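Local coordinates for DNA repair and telomere maintenance protein nbs1 (Schizosaccharomyces pombe, PDB 3HUF) that acts in the MRN complex in DNA double-strand break repair and telomere maintenance, its N-terminal FHA and BRCT domains binding phosphorylated proteins such as Ctp1, at residues S131-N134 / P139-L142; S56-F61 / S92-D97; H242-E245 / R250-T253; G164-F169 / L292-L297. All coordinates share one frame; numbering follows the deposited sequence.

Contact 1 of 4, residues S131-N134 / P139-L142; sequences SNLN and PTGL
The last turn of helix 123-134 and the start of strand 140-141 run closest where Asn134 faces Pro139, their CA atoms 5.8 Å apart, on either side of the short loop that leads from helix to strand. This is the second half of a beta-alpha-beta crossover, from strand 118-120 through the helix to strand 140-141, at one edge of the four-stranded parallel sheet of the first BRCT domain. Two side chains of the helix, Leu133 and Asn134, are met by the single side chain of Thr140, which divides its two branches between them. Its hydroxyl sits between the backbone N and the carbonyl carbon (chi1 49°), and this puts OG1 on the Asn134 side while CG2 is turned to Leu133. The end of the partly exposed Asn134 side chain bends in toward the strand and comes up near Thr140 OG1. Pro139 is buried, but its CB is directed away from the helix, and the ring packs against Pro55 and Cys117. The other flank is largely apolar: Leu133 also touches Ile118 and Phe120 of the adjacent inner strand and Leu181 and Leu184 of helix 178-184, and Thr140 rests on Phe120 and Ala130. Leu133 and Thr140 cross at about a right angle. With chi2 of Leu133 at -174°, CD1 extends straight on from the chain and touches Thr140 CG2 at 3.7 Å, and Thr140 CG2 also lies 4.0 Å from Leu133 CB.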
loop_
_atom_site.group_PDB
_atom_site.type_symbol
_atom_site.label_atom_id
_atom_site.label_comp_id
_atom_site.label_asym_id
_atom_site.label_seq_id
_atom_site.Cartn_x
_atom_site.Cartn_y
_atom_site.Cartn_z
ATOM N N SER A 131 -4.105 1.879 -14.714
ATOM C CA SER A 131 -5.541 1.932 -14.981
ATOM C C SER A 131 -6.301 0.740 -14.373
ATOM O O SER A 131 -7.346 0.931 -13.747
ATOM C CB SER A 131 -5.782 2.064 -16.491
ATOM O OG SER A 131 -7.115 1.759 -16.837
ATOM N N ASN A 132 -5.749 -0.465 -14.527
ATOM C CA ASN A 132 -6.249 -1.693 -13.915
ATOM C C ASN A 132 -6.427 -1.526 -12.413
ATOM O O ASN A 132 -7.505 -1.778 -11.883
ATOM C CB ASN A 132 -5.227 -2.825 -14.198
ATOM C CG ASN A 132 -5.748 -4.236 -13.888
ATOM O OD1 ASN A 132 -5.670 -4.711 -12.742
ATOM N ND2 ASN A 132 -6.196 -4.949 -14.937
ATOM N N LEU A 133 -5.368 -1.074 -11.733
ATOM C CA LEU A 133 -5.377 -1.000 -10.254
ATOM C C LEU A 133 -6.224 0.157 -9.768
ATOM O O LEU A 133 -6.924 0.030 -8.777
ATOM C CB LEU A 133 -3.967 -0.930 -9.672
ATOM C CG LEU A 133 -2.988 -2.003 -10.132
ATOM C CD1 LEU A 133 -1.680 -1.913 -9.383
ATOM C CD2 LEU A 133 -3.569 -3.438 -10.004
ATOM N N ASN A 134 -6.183 1.267 -10.492
ATOM C CA ASN A 134 -7.007 2.417 -10.158
ATOM C C ASN A 134 -8.503 2.049 -10.136
ATOM O O ASN A 134 -9.235 2.487 -9.256
ATOM C CB ASN A 134 -6.715 3.605 -11.094
ATOM C CG ASN A 134 -5.268 4.152 -10.932
ATOM O OD1 ASN A 134 -4.548 3.852 -9.946
ATOM N ND2 ASN A 134 -4.830 4.919 -11.920
ATOM N N PRO A 139 -4.427 3.333 -5.458
ATOM C CA PRO A 139 -3.496 4.341 -5.990
ATOM C C PRO A 139 -2.128 3.726 -6.279
ATOM O O PRO A 139 -1.704 2.768 -5.604
ATOM C CB PRO A 139 -3.399 5.387 -4.870
ATOM C CG PRO A 139 -4.581 5.111 -3.949
ATOM C CD PRO A 139 -4.807 3.618 -4.057
ATOM N N THR A 140 -1.465 4.267 -7.298
ATOM C CA THR A 140 -0.185 3.757 -7.769
ATOM C C THR A 140 0.726 4.937 -8.075
ATOM O O THR A 140 0.245 6.075 -8.257
ATOM C CB THR A 140 -0.360 2.973 -9.059
ATOM O OG1 THR A 140 -1.141 3.761 -9.969
ATOM C CG2 THR A 140 -1.084 1.656 -8.816
ATOM N N GLY A 141 2.027 4.665 -8.167
ATOM C CA GLY A 141 3.011 5.691 -8.475
ATOM C C GLY A 141 4.399 5.109 -8.624
ATOM O O GLY A 141 4.601 3.902 -8.447
ATOM N N LEU A 142 5.350 5.986 -8.917
ATOM C CA LEU A 142 6.724 5.616 -9.188
ATOM C C LEU A 142 7.629 6.114 -8.060
ATOM O O LEU A 142 8.493 5.397 -7.584
ATOM C CB LEU A 142 7.166 6.264 -10.513
ATOM C CG LEU A 142 7.896 5.420 -11.566
ATOM C CD1 LEU A 142 9.391 5.230 -11.273
ATOM C CD2 LEU A 142 7.202 4.062 -11.784
#

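Contact 2 of 4, residues S56-F61 / S92-D97; sequences SEKDYF and SYKEKD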
loop_
_atom_site.group_PDB
_atom_site.type_symbol
_atom_site.label_atom_id
_atom_site.label_comp_id
_atom_site.label_asym_id
_atom_site.label_seq_id
_atom_site.Cartn_x
_atom_site.Cartn_y
_atom_site.Cartn_z
ATOM N N SER A 56 -7.047 9.598 -6.999
ATOM C CA SER A 56 -6.181 10.579 -7.656
ATOM C C SER A 56 -4.734 10.261 -7.319
ATOM O O SER A 56 -4.467 9.474 -6.410
ATOM C CB SER A 56 -6.504 12.023 -7.251
ATOM O OG SER A 56 -7.860 12.176 -6.850
ATOM N N GLU A 57 -3.817 10.888 -8.045
ATOM C CA GLU A 57 -2.389 10.652 -7.861
ATOM C C GLU A 57 -1.946 11.036 -6.446
ATOM O O GLU A 57 -1.150 10.340 -5.836
ATOM C CB GLU A 57 -1.565 11.391 -8.927
ATOM C CG GLU A 57 -0.112 10.869 -9.047
ATOM C CD GLU A 57 -0.001 9.322 -8.939
ATOM O OE1 GLU A 57 -0.515 8.623 -9.848
ATOM O OE2 GLU A 57 0.601 8.808 -7.967
ATOM N N LYS A 58 -2.524 12.115 -5.927
ATOM C CA LYS A 58 -2.257 12.570 -4.570
ATOM C C LYS A 58 -2.490 11.551 -3.489
ATOM O O LYS A 58 -1.767 11.546 -2.498
ATOM C CB LYS A 58 -3.026 13.855 -4.272
ATOM C CG LYS A 58 -4.509 13.715 -4.082
ATOM C CD LYS A 58 -5.156 15.087 -4.122
ATOM C CE LYS A 58 -6.641 14.975 -3.963
ATOM N NZ LYS A 58 -7.293 16.241 -4.388
ATOM N N ASP A 59 -3.476 10.669 -3.686
ATOM C CA ASP A 59 -3.853 9.678 -2.681
ATOM C C ASP A 59 -2.774 8.617 -2.534
ATOM O O ASP A 59 -2.668 7.983 -1.472
ATOM C CB ASP A 59 -5.170 9.002 -3.067
ATOM C CG ASP A 59 -6.350 9.995 -3.141
ATOM O OD1 ASP A 59 -6.427 10.916 -2.304
ATOM O OD2 ASP A 59 -7.196 9.854 -4.045
ATOM N N TYR A 60 -1.997 8.404 -3.598
ATOM C CA TYR A 60 -0.841 7.462 -3.541
ATOM C C TYR A 60 0.186 7.976 -2.518
ATOM O O TYR A 60 0.811 7.196 -1.816
ATOM C CB TYR A 60 -0.191 7.294 -4.920
ATOM C CG TYR A 60 1.217 6.672 -4.885
ATOM C CD1 TYR A 60 1.401 5.312 -4.641
ATOM C CD2 TYR A 60 2.353 7.466 -5.089
ATOM C CE1 TYR A 60 2.687 4.756 -4.589
ATOM C CE2 TYR A 60 3.630 6.931 -5.035
ATOM C CZ TYR A 60 3.794 5.588 -4.786
ATOM O OH TYR A 60 5.057 5.081 -4.743
ATOM N N PHE A 61 0.315 9.302 -2.417
ATOM C CA PHE A 61 1.236 9.912 -1.465
ATOM C C PHE A 61 0.664 10.164 -0.066
ATOM O O PHE A 61 1.398 10.069 0.921
ATOM C CB PHE A 61 1.771 11.228 -2.034
ATOM C CG PHE A 61 2.602 11.045 -3.250
ATOM C CD1 PHE A 61 2.071 11.241 -4.517
ATOM C CD2 PHE A 61 3.914 10.633 -3.138
ATOM C CE1 PHE A 61 2.865 11.074 -5.651
ATOM C CE2 PHE A 61 4.700 10.463 -4.255
ATOM C CZ PHE A 61 4.177 10.690 -5.512
ATOM N N SER A 92 -20.598 13.659 -0.004
ATOM C CA SER A 92 -19.368 12.928 -0.242
ATOM C C SER A 92 -18.479 12.976 0.976
ATOM O O SER A 92 -18.478 13.950 1.728
ATOM C CB SER A 92 -18.598 13.427 -1.468
ATOM O OG SER A 92 -19.014 14.698 -1.880
ATOM N N TYR A 93 -17.718 11.907 1.141
ATOM C CA TYR A 93 -16.947 11.685 2.339
ATOM C C TYR A 93 -15.553 11.258 1.958
ATOM O O TYR A 93 -15.388 10.414 1.082
ATOM C CB TYR A 93 -17.635 10.618 3.201
ATOM C CG TYR A 93 -18.768 11.195 4.033
ATOM C CD1 TYR A 93 -20.082 11.275 3.546
ATOM C CD2 TYR A 93 -18.508 11.700 5.304
ATOM C CE1 TYR A 93 -21.101 11.835 4.330
ATOM C CE2 TYR A 93 -19.506 12.249 6.081
ATOM C CZ TYR A 93 -20.794 12.318 5.601
ATOM O OH TYR A 93 -21.739 12.893 6.446
ATOM N N LYS A 94 -14.557 11.867 2.598
ATOM C CA LYS A 94 -13.176 11.422 2.473
ATOM C C LYS A 94 -12.558 10.959 3.775
ATOM O O LYS A 94 -11.346 10.897 3.899
ATOM C CB LYS A 94 -12.308 12.469 1.777
ATOM C CG LYS A 94 -12.035 12.071 0.336
ATOM C CD LYS A 94 -11.015 12.974 -0.333
ATOM C CE LYS A 94 -10.802 12.525 -1.792
ATOM N NZ LYS A 94 -9.717 13.252 -2.509
ATOM N N GLU A 95 -13.393 10.615 4.740
ATOM C CA GLU A 95 -12.936 10.008 5.984
ATOM C C GLU A 95 -12.780 8.508 5.751
ATOM O O GLU A 95 -13.377 7.957 4.823
ATOM C CB GLU A 95 -13.990 10.208 7.065
ATOM C CG GLU A 95 -14.043 11.603 7.637
ATOM C CD GLU A 95 -15.442 12.158 7.557
ATOM O OE1 GLU A 95 -16.324 11.679 8.322
ATOM O OE2 GLU A 95 -15.667 13.068 6.715
ATOM N N LYS A 96 -12.019 7.841 6.608
ATOM C CA LYS A 96 -11.733 6.426 6.392
ATOM C C LYS A 96 -12.700 5.473 7.112
ATOM O O LYS A 96 -12.593 4.267 6.964
ATOM C CB LYS A 96 -10.279 6.126 6.755
ATOM C CG LYS A 96 -9.296 6.909 5.892
ATOM C CD LYS A 96 -7.900 6.862 6.458
ATOM C CE LYS A 96 -6.910 7.372 5.411
ATOM N NZ LYS A 96 -5.520 7.026 5.793
ATOM N N ASP A 97 -13.634 6.032 7.873
ATOM C CA ASP A 97 -14.625 5.262 8.610
ATOM C C ASP A 97 -15.993 5.902 8.462
ATOM O O ASP A 97 -16.211 7.037 8.899
ATOM C CB ASP A 97 -14.267 5.210 10.092
ATOM C CG ASP A 97 -13.093 4.310 10.367
ATOM O OD1 ASP A 97 -13.313 3.096 10.559
ATOM O OD2 ASP A 97 -11.947 4.816 10.407
HETATM O O HOH W 1 -9.192 11.337 -4.561
HETATM O O HOH W 2 -10.101 16.230 -4.262
#
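Lys94 carries this contact, reaching from the turn after strand 91-93 to Asp59 and Lys58 at the start of helix 57-62. Its chain is extended beyond CG, and only the ammonium end arrives: the backbones stay far apart, with 10.8 Å between the CA atoms of Asp59 and Lys94. NZ of Lys94 stops 4.0 Å from Asp59 OD1, near enough for the opposite charges to attract but too far for a salt bridge. A water fills in beside them, accepting from Lys94 NZ and donating to Asp59 OD2 over a short 2.5 Å; it also bonds to Ser56 OG. That carboxylate is already committed to its own helix start, because Ser56 N gives a nearly straight bond (165°) to Asp59 OD2, meeting it on the anti side and 35° out of the carboxylate plane. With an alanine here, the Ser56 N-H and the bridging water would probably both lose their acceptor, and the ammonium of Lys94 its nearby negative charge. Lys58 crosses Lys94 obliquely, its CE 3.8 Å from Lys94 NZ. The two ammonium groups are 4.3 Å apart, a closeness that the nearby Asp59 carboxylate may make easier to bear, and a second water accepts from Lys58 NZ and, weakly, from Lys94 NZ. Such a hydrated, charge-rich surface contact suits its place in the FHA domain: it links the connection between neighbouring strands 48-52 and 68-72 to the turn that follows the edge strand of the same beta-sandwich sheet.

Contact 3 of 4, residues H242-E245 / R250-T253; sequences HLLE and RIST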
loop_
_atom_site.group_PDB
_atom_site.type_symbol
_atom_site.label_atom_id
_atom_site.label_comp_id
_atom_site.label_asym_id
_atom_site.label_seq_id
_atom_site.Cartn_x
_atom_site.Cartn_y
_atom_site.Cartn_z
ATOM N N HIS A 242 17.320 7.981 4.655
ATOM C CA HIS A 242 16.578 7.043 5.482
ATOM C C HIS A 242 17.010 5.595 5.232
ATOM O O HIS A 242 17.084 4.801 6.164
ATOM C CB HIS A 242 15.070 7.213 5.320
ATOM C CG HIS A 242 14.267 6.324 6.220
ATOM N ND1 HIS A 242 14.518 6.216 7.572
ATOM C CD2 HIS A 242 13.223 5.498 5.965
ATOM C CE1 HIS A 242 13.663 5.363 8.109
ATOM N NE2 HIS A 242 12.874 4.906 7.155
ATOM N N LEU A 243 17.293 5.273 3.977
ATOM C CA LEU A 243 17.849 3.980 3.606
ATOM C C LEU A 243 19.152 3.706 4.384
ATOM O O LEU A 243 19.288 2.648 5.009
ATOM C CB LEU A 243 18.043 3.907 2.079
ATOM C CG LEU A 243 18.772 2.768 1.346
ATOM C CD1 LEU A 243 18.653 1.455 2.029
ATOM C CD2 LEU A 243 18.228 2.648 -0.062
ATOM N N LEU A 244 20.074 4.667 4.374
ATOM C CA LEU A 244 21.351 4.531 5.088
ATOM C C LEU A 244 21.201 4.533 6.613
ATOM O O LEU A 244 21.911 3.803 7.305
ATOM C CB LEU A 244 22.357 5.590 4.631
ATOM C CG LEU A 244 22.609 5.630 3.124
ATOM C CD1 LEU A 244 23.381 6.882 2.766
ATOM C CD2 LEU A 244 23.340 4.367 2.634
ATOM N N GLU A 245 20.289 5.358 7.124
ATOM C CA GLU A 245 19.867 5.285 8.523
ATOM C C GLU A 245 19.463 3.867 8.912
ATOM O O GLU A 245 19.944 3.339 9.909
ATOM C CB GLU A 245 18.664 6.185 8.765
ATOM C CG GLU A 245 18.947 7.407 9.585
ATOM C CD GLU A 245 17.673 8.139 9.978
ATOM O OE1 GLU A 245 17.780 9.069 10.803
ATOM O OE2 GLU A 245 16.576 7.786 9.468
ATOM N N ARG A 250 25.925 6.502 10.198
ATOM C CA ARG A 250 25.934 7.915 10.550
ATOM C C ARG A 250 26.214 8.683 9.263
ATOM O O ARG A 250 27.192 8.415 8.585
ATOM C CB ARG A 250 27.013 8.157 11.607
ATOM C CG ARG A 250 27.386 9.601 11.908
ATOM C CD ARG A 250 28.175 9.627 13.214
ATOM N NE ARG A 250 29.129 10.724 13.318
ATOM C CZ ARG A 250 29.912 10.920 14.379
ATOM N NH1 ARG A 250 29.839 10.089 15.412
ATOM N NH2 ARG A 250 30.771 11.935 14.416
ATOM N N ILE A 251 25.339 9.616 8.902
ATOM C CA ILE A 251 25.439 10.268 7.595
ATOM C C ILE A 251 25.779 11.747 7.715
ATOM O O ILE A 251 25.239 12.453 8.570
ATOM C CB ILE A 251 24.137 10.110 6.783
ATOM C CG1 ILE A 251 23.621 8.676 6.881
ATOM C CG2 ILE A 251 24.346 10.487 5.314
ATOM C CD1 ILE A 251 22.122 8.585 6.977
ATOM N N SER A 252 26.684 12.209 6.856
ATOM C CA SER A 252 26.991 13.625 6.748
ATOM C C SER A 252 26.750 14.080 5.316
ATOM O O SER A 252 27.417 13.620 4.390
ATOM C CB SER A 252 28.435 13.903 7.162
ATOM O OG SER A 252 28.693 13.373 8.447
ATOM N N THR A 253 25.788 14.983 5.144
ATOM C CA THR A 253 25.405 15.481 3.825
ATOM C C THR A 253 26.223 16.716 3.478
ATOM O O THR A 253 26.273 17.668 4.251
ATOM C CB THR A 253 23.890 15.802 3.776
ATOM O OG1 THR A 253 23.148 14.623 4.099
ATOM C CG2 THR A 253 23.457 16.307 2.401
#
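Ile251 pushes its CD1 methyl against the helix backbone where Leu244 runs into Glu245, and that is the tight part of the contact. CD1 lies 3.8 Å from Leu244 CB and 3.7 Å from Glu245 N, so it touches the root of one side chain and the peptide of the next. CG1 of Ile251 follows close behind, 4.0 Å from Leu244 CB; it stands anti to the carbonyl carbon (chi1 -44°), and this sends the longer branch toward the helix. Leu244 and Ile251 both also touch Cys231 of strand 230-234, closing a small apolar wedge between helix 238-246 and strand 250-254, the second half of a beta-alpha-beta crossover in the second BRCT domain.

Toward solvent the fit slackens. Glu245 is exposed and only brushes the methyl, its CG 4.3 Å from Ile251 CD1. Its carboxylate turns back along the helix to His242 instead: ND1 donates to Glu245 OE2 over 3.2 Å at 170°, with the oxygen almost in the plane of the imidazole and approached nearly end-on to its C-O bond. The strand, for its part, spends its backbone hydrogen bonds on strand 230-234, Arg250 and Ser252 both pairing with Cys231. No hydrogen bond crosses from helix to strand, which implies that the contact between these two segments is chiefly apolar, while the His242-Glu245 bond is made within the helix.

Contact 4 of 4, residues G164-F169 / L292-L297; sequences GTMYAF and LTIEQL
At the seam between the two BRCT domains, Met166 of helix 163-170 in the first reaches across to Ile294 and Glu295 at the start of helix 294-302 in the second. The approach is long: the CA atoms of Met166 and Glu295 are 8.8 Å apart, and the thioether side chain spans most of that. Beyond CG it is fully extended (chi2 166°, chi3 -173°), which carries CE out to Glu295 CA at 4.0 Å. The same methyl also brushes CG of the exposed Glu295, while SD lies 4.4 Å from CG2 of the buried Ile294. Ile294 also touches Val163 of helix 163-170 and Val272 of strand 270-273.

The helix turn that Met166 meets is fixed by a capping box. Thr293 is the N-cap: Gln296 N donates to Thr293 OG1 over 3.0 Å, and Thr293 N returns a bond of 2.8 Å to Gln296 OE1, lying in the carbonyl plane. The threonine hydroxyl donates to that same OE1 from a tilted position, 32° off the plane, so one amide oxygen takes two donors. Helices 163-170 and 294-302 pack with helix 238-246, whose Leu243 touches Tyr167 and whose Leu244 touches Leu297, consistent with the three-helix interface of canonical tandem BRCT repeats. Elsewhere on helix 163-170, Phe169 meets the ring of Phe215, the planes at about 55°.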
loop_
_atom_site.group_PDB
_atom_site.type_symbol
_atom_site.label_atom_id
_atom_site.label_comp_id
_atom_site.label_asym_id
_atom_site.label_seq_id
_atom_site.Cartn_x
_atom_site.Cartn_y
_atom_site.Cartn_z
ATOM N N GLY A 164 15.357 0.874 -5.409
ATOM C CA GLY A 164 13.955 0.992 -5.010
ATOM C C GLY A 164 13.500 -0.268 -4.303
ATOM O O GLY A 164 12.769 -0.215 -3.297
ATOM N N THR A 165 13.959 -1.408 -4.819
ATOM C CA THR A 165 13.626 -2.696 -4.223
ATOM C C THR A 165 14.283 -2.858 -2.862
ATOM O O THR A 165 13.625 -3.260 -1.908
ATOM C CB THR A 165 14.015 -3.860 -5.135
ATOM O OG1 THR A 165 13.434 -3.652 -6.425
ATOM C CG2 THR A 165 13.505 -5.165 -4.557
ATOM N N MET A 166 15.573 -2.526 -2.785
ATOM C CA MET A 166 16.331 -2.626 -1.544
ATOM C C MET A 166 15.682 -1.785 -0.447
ATOM O O MET A 166 15.546 -2.230 0.702
ATOM C CB MET A 166 17.752 -2.121 -1.758
ATOM C CG MET A 166 18.573 -2.863 -2.798
ATOM S SD MET A 166 20.061 -1.915 -3.216
ATOM C CE MET A 166 20.723 -2.897 -4.586
ATOM N N TYR A 167 15.298 -0.564 -0.827
ATOM C CA TYR A 167 14.649 0.376 0.056
ATOM C C TYR A 167 13.300 -0.127 0.548
ATOM O O TYR A 167 13.035 -0.079 1.749
ATOM C CB TYR A 167 14.504 1.739 -0.617
ATOM C CG TYR A 167 14.048 2.822 0.336
ATOM C CD1 TYR A 167 14.672 2.999 1.580
ATOM C CD2 TYR A 167 13.000 3.677 -0.002
ATOM C CE1 TYR A 167 14.263 3.991 2.457
ATOM C CE2 TYR A 167 12.591 4.678 0.866
ATOM C CZ TYR A 167 13.218 4.834 2.084
ATOM O OH TYR A 167 12.770 5.818 2.933
ATOM N N ALA A 168 12.470 -0.639 -0.372
ATOM C CA ALA A 168 11.186 -1.221 -0.009
ATOM C C ALA A 168 11.349 -2.371 0.978
ATOM O O ALA A 168 10.627 -2.453 1.973
ATOM C CB ALA A 168 10.449 -1.688 -1.229
ATOM N N PHE A 169 12.297 -3.262 0.698
ATOM C CA PHE A 169 12.599 -4.371 1.599
ATOM C C PHE A 169 12.911 -3.898 3.022
ATOM O O PHE A 169 12.397 -4.440 4.009
ATOM C CB PHE A 169 13.800 -5.149 1.054
ATOM C CG PHE A 169 14.066 -6.419 1.776
ATOM C CD1 PHE A 169 13.246 -7.522 1.585
ATOM C CD2 PHE A 169 15.147 -6.527 2.648
ATOM C CE1 PHE A 169 13.495 -8.710 2.241
ATOM C CE2 PHE A 169 15.399 -7.710 3.301
ATOM C CZ PHE A 169 14.573 -8.801 3.104
ATOM N N LEU A 292 31.649 4.202 -2.684
ATOM C CA LEU A 292 30.794 3.030 -2.881
ATOM C C LEU A 292 29.440 3.478 -3.426
ATOM O O LEU A 292 28.978 4.576 -3.101
ATOM C CB LEU A 292 30.536 2.325 -1.546
ATOM C CG LEU A 292 31.682 1.619 -0.821
ATOM C CD1 LEU A 292 31.309 1.387 0.634
ATOM C CD2 LEU A 292 32.044 0.299 -1.512
ATOM N N THR A 293 28.811 2.639 -4.254
ATOM C CA THR A 293 27.392 2.810 -4.587
ATOM C C THR A 293 26.576 2.051 -3.543
ATOM O O THR A 293 27.115 1.176 -2.859
ATOM C CB THR A 293 27.025 2.296 -6.016
ATOM O OG1 THR A 293 27.311 0.897 -6.128
ATOM C CG2 THR A 293 27.793 3.049 -7.087
ATOM N N ILE A 294 25.294 2.392 -3.410
ATOM C CA ILE A 294 24.371 1.623 -2.557
ATOM C C ILE A 294 24.268 0.178 -3.074
ATOM O O ILE A 294 24.211 -0.776 -2.294
ATOM C CB ILE A 294 22.964 2.256 -2.495
ATOM C CG1 ILE A 294 23.066 3.760 -2.213
ATOM C CG2 ILE A 294 22.129 1.559 -1.429
ATOM C CD1 ILE A 294 21.738 4.486 -2.051
ATOM N N GLU A 295 24.271 0.048 -4.400
ATOM C CA GLU A 295 24.301 -1.235 -5.094
ATOM C C GLU A 295 25.481 -2.087 -4.619
ATOM O O GLU A 295 25.323 -3.278 -4.350
ATOM C CB GLU A 295 24.348 -1.016 -6.617
ATOM C CG GLU A 295 23.032 -0.516 -7.258
ATOM C CD GLU A 295 22.857 1.020 -7.269
ATOM O OE1 GLU A 295 23.517 1.737 -6.478
ATOM O OE2 GLU A 295 22.032 1.518 -8.077
ATOM N N GLN A 296 26.654 -1.467 -4.489
ATOM C CA GLN A 296 27.841 -2.158 -3.987
ATOM C C GLN A 296 27.729 -2.453 -2.491
ATOM O O GLN A 296 28.184 -3.496 -2.016
ATOM C CB GLN A 296 29.093 -1.336 -4.274
ATOM C CG GLN A 296 29.559 -1.391 -5.730
ATOM C CD GLN A 296 30.570 -0.293 -6.072
ATOM O OE1 GLN A 296 30.341 0.888 -5.801
ATOM N NE2 GLN A 296 31.686 -0.683 -6.680
ATOM N N LEU A 297 27.106 -1.528 -1.765
ATOM C CA LEU A 297 26.895 -1.648 -0.323
ATOM C C LEU A 297 25.919 -2.778 0.028
ATOM O O LEU A 297 26.084 -3.442 1.050
ATOM C CB LEU A 297 26.360 -0.325 0.235
ATOM C CG LEU A 297 27.003 0.368 1.437
ATOM C CD1 LEU A 297 25.975 1.293 2.078
ATOM C CD2 LEU A 297 27.547 -0.608 2.460
#

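In the fold
From the N terminus, contact 2 closes first, a loop of some thirty residues inside the FHA domain. Contact 1 follows in series, a tight closure within the first BRCT domain. The two touch: Thr140 C lies 3.5 Å from Tyr60 CD1, so the FHA helix 57-62 abuts the edge strand 140-141 of the neighbouring domain. Contact 4 then opens in the first BRCT domain and closes more than 120 residues later in the second, with the short crossover of contact 3 nested inside. These two also meet, His242 packing on Tyr167. None of the loops cross, and only contact 4 itself spans two domains.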